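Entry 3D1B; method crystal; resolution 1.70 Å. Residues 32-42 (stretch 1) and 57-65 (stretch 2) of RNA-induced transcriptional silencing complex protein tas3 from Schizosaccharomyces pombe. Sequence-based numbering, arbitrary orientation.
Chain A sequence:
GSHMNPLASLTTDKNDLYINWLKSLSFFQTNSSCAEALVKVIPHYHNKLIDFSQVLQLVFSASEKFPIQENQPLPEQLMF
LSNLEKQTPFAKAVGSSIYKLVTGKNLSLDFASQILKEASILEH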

# COMPACT_ATOMS: atom_id res chain seq x y z
N SER A 32 -3.90 17.71 12.34
CA SER A 32 -2.74 17.39 13.18
C SER A 32 -2.57 15.88 13.27
O SER A 32 -1.46 15.39 13.46
CB SER A 32 -2.91 17.98 14.58
OG SER A 32 -4.00 17.37 15.25
N SER A 33 -3.67 15.15 13.15
CA SER A 33 -3.63 13.69 13.22
C SER A 33 -2.81 13.14 12.05
O SER A 33 -2.18 12.09 12.17
CB SER A 33 -5.05 13.11 13.19
OG SER A 33 -5.74 13.49 12.02
N CYS A 34 -2.83 13.84 10.92
CA CYS A 34 -2.05 13.40 9.77
C CYS A 34 -0.57 13.66 10.03
O CYS A 34 0.28 12.85 9.68
CB CYS A 34 -2.48 14.15 8.50
SG CYS A 34 -4.07 13.59 7.83
N ALA A 35 -0.26 14.79 10.65
CA ALA A 35 1.13 15.11 10.96
C ALA A 35 1.66 14.08 11.95
O ALA A 35 2.79 13.59 11.81
CB ALA A 35 1.22 16.52 11.56
N GLU A 36 0.84 13.74 12.94
CA GLU A 36 1.20 12.76 13.94
C GLU A 36 1.42 11.39 13.31
O GLU A 36 2.33 10.65 13.68
CB GLU A 36 0.11 12.68 15.01
CG GLU A 36 0.13 13.86 15.98
CD GLU A 36 -1.26 14.24 16.49
OE1 GLU A 36 -2.05 13.33 16.82
OE2 GLU A 36 -1.55 15.45 16.56
N ALA A 37 0.57 11.05 12.34
CA ALA A 37 0.67 9.77 11.65
C ALA A 37 1.95 9.68 10.83
O ALA A 37 2.62 8.64 10.81
CB ALA A 37 -0.55 9.59 10.74
N LEU A 38 2.31 10.76 10.15
CA LEU A 38 3.52 10.76 9.34
C LEU A 38 4.75 10.47 10.20
O LEU A 38 5.66 9.76 9.78
CB LEU A 38 3.69 12.11 8.63
CG LEU A 38 4.91 12.21 7.71
CD1 LEU A 38 4.84 11.13 6.62
CD2 LEU A 38 4.96 13.59 7.09
N VAL A 39 4.77 11.01 11.42
CA VAL A 39 5.91 10.79 12.31
C VAL A 39 6.11 9.31 12.59
O VAL A 39 7.25 8.83 12.63
CB VAL A 39 5.71 11.54 13.65
CG1 VAL A 39 6.76 11.11 14.67
CG2 VAL A 39 5.79 13.04 13.42
N LYS A 40 5.01 8.58 12.76
CA LYS A 40 5.08 7.15 13.05
C LYS A 40 5.26 6.31 11.79
O LYS A 40 5.89 5.25 11.83
CB LYS A 40 3.80 6.69 13.77
CG LYS A 40 3.48 7.43 15.05
CD LYS A 40 2.43 6.67 15.86
CE LYS A 40 1.95 7.43 17.08
NZ LYS A 40 0.74 8.26 16.80
N VAL A 41 4.72 6.78 10.67
CA VAL A 41 4.79 6.07 9.40
C VAL A 41 6.10 6.20 8.63
O VAL A 41 6.60 5.22 8.08
CB VAL A 41 3.65 6.52 8.46
CG1 VAL A 41 3.83 5.91 7.08
CG2 VAL A 41 2.29 6.12 9.03
N ILE A 42 6.65 7.41 8.60
CA ILE A 42 7.85 7.67 7.82
C ILE A 42 9.09 6.79 8.03
O ILE A 42 9.84 6.55 7.08
CB ILE A 42 8.24 9.17 7.93
CG1 ILE A 42 8.99 9.58 6.66
CG2 ILE A 42 9.05 9.43 9.18
CD1 ILE A 42 9.17 11.07 6.52
N GLN A 57 -1.42 6.66 1.78
CA GLN A 57 -2.62 5.97 2.21
C GLN A 57 -2.71 5.88 3.73
O GLN A 57 -3.77 6.12 4.31
CB GLN A 57 -2.67 4.56 1.59
CG GLN A 57 -4.06 3.95 1.59
CD GLN A 57 -4.13 2.66 0.77
OE1 GLN A 57 -3.40 2.50 -0.19
NE2 GLN A 57 -5.03 1.77 1.15
N LEU A 58 -1.60 5.56 4.38
CA LEU A 58 -1.59 5.44 5.83
C LEU A 58 -1.83 6.78 6.51
O LEU A 58 -2.65 6.88 7.43
CB LEU A 58 -0.25 4.85 6.29
CG LEU A 58 -0.09 3.38 5.90
CD1 LEU A 58 1.31 2.90 6.25
CD2 LEU A 58 -1.14 2.55 6.63
N VAL A 59 -1.13 7.80 6.04
CA VAL A 59 -1.27 9.13 6.62
C VAL A 59 -2.68 9.69 6.47
O VAL A 59 -3.26 10.20 7.43
CB VAL A 59 -0.26 10.10 5.98
CG1 VAL A 59 -0.57 11.53 6.39
CG2 VAL A 59 1.15 9.73 6.43
N PHE A 60 -3.24 9.59 5.27
CA PHE A 60 -4.59 10.11 5.08
C PHE A 60 -5.65 9.30 5.83
O PHE A 60 -6.72 9.83 6.15
CB PHE A 60 -4.93 10.18 3.59
CG PHE A 60 -4.16 11.23 2.85
CD1 PHE A 60 -3.79 12.42 3.47
CD2 PHE A 60 -3.82 11.05 1.51
CE1 PHE A 60 -3.10 13.41 2.78
CE2 PHE A 60 -3.12 12.04 0.81
CZ PHE A 60 -2.76 13.22 1.45
N SER A 61 -5.35 8.04 6.15
CA SER A 61 -6.32 7.22 6.87
C SER A 61 -6.52 7.75 8.28
O SER A 61 -7.49 7.39 8.96
CB SER A 61 -5.85 5.76 6.94
OG SER A 61 -4.82 5.58 7.90
N ALA A 62 -5.60 8.61 8.72
CA ALA A 62 -5.66 9.19 10.06
C ALA A 62 -6.39 10.53 10.09
O ALA A 62 -6.61 11.09 11.17
CB ALA A 62 -4.26 9.37 10.62
N SER A 63 -6.77 11.04 8.92
CA SER A 63 -7.45 12.33 8.85
C SER A 63 -8.79 12.26 9.57
O SER A 63 -9.46 11.23 9.55
CB SER A 63 -7.67 12.75 7.39
OG SER A 63 -8.46 11.80 6.70
N GLU A 64 -9.18 13.36 10.20
CA GLU A 64 -10.43 13.41 10.94
C GLU A 64 -11.29 14.58 10.47
O GLU A 64 -12.51 14.58 10.65
CB GLU A 64 -10.14 13.59 12.43
CG GLU A 64 -9.08 12.64 12.98
CD GLU A 64 -8.64 13.01 14.39
OE1 GLU A 64 -8.45 14.22 14.66
OE2 GLU A 64 -8.46 12.10 15.22
N LYS A 65 -10.65 15.58 9.87
CA LYS A 65 -11.35 16.77 9.43
C LYS A 65 -11.56 16.96 7.94
O LYS A 65 -10.61 17.20 7.20
CB LYS A 65 -10.64 18.00 10.00
CG LYS A 65 -10.49 17.96 11.51
CD LYS A 65 -10.36 19.36 12.09
CE LYS A 65 -8.91 19.82 12.17
NZ LYS A 65 -8.76 21.27 11.85
O HOH W 1 -6.66 16.13 13.00

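Stretch 2 begins inside a helix and leaves it for a turn, and residues along both parts pack against one side of the helix of stretch 1. Gln 57 lies out of reach of stretch 1.

Leu 58 makes the first contact. Its CA-to-CB bond points toward stretch 1, and CB of Leu 58 lies 3.9 Å from CG2 of Val 41. Both residues are buried, and the contact is apolar.

Val 59 has the largest area covered by the other stretch. Here the backbones come nearest, with the CA atoms of Val 59 and Cys 34 5.4 Å apart. CB of Ala 37 also approaches this part of stretch 2, 4.2 Å from CA of Val 59. The CB of Val 59 points sideways, and its two methyl groups meet different residues. CG1 of Val 59 lies 3.9 Å from CB of Cys 34. CG2 of Val 59 is 3.9 Å from CA of Leu 38 and 4.0 Å from CD1 of Leu 38. SG of Cys 34 also sits 3.5 Å from O of Val 59.

Phe 60 turns its CA-to-CB bond away and adds little to the contact. It opens a type I beta turn that runs to Ser 63. Ser 61 also points away. OG of Ser 61 donates a hydrogen bond to O of Leu 58 at 2.6 Å, within its own stretch.

The turn brings Ala 62 against stretch 1 in two ways. CB of Ala 62 points toward Ala 37 and packs on CB of Ala 37 at 3.7 Å. Its carbonyl accepts the one direct hydrogen bond between the stretches, from OG of Ser 33 to O of Ala 62 at 2.7 Å. The p rotamer of Ser 33 places the hydroxyl for this bond.

Ser 63 points away overall, yet CB of Ser 63 touches SG of Cys 34 at 3.7 Å. OG of Ser 63 donates to O of Phe 60 at 2.7 Å, and N of Ser 63 to the same oxygen at 3.0 Å. Side chain and backbone thus both close the turn.

Glu 64 is exposed, and CG of Glu 64 lies 3.6 Å from OG of Ser 33. Water 1 extends this contact. Water 1 accepts a hydrogen bond from N of Ser 33 at 3.2 Å and donates one to OE1 of Glu 64 at 3.1 Å, so it bridges the stretches. Lys 65 makes no contact with stretch 1.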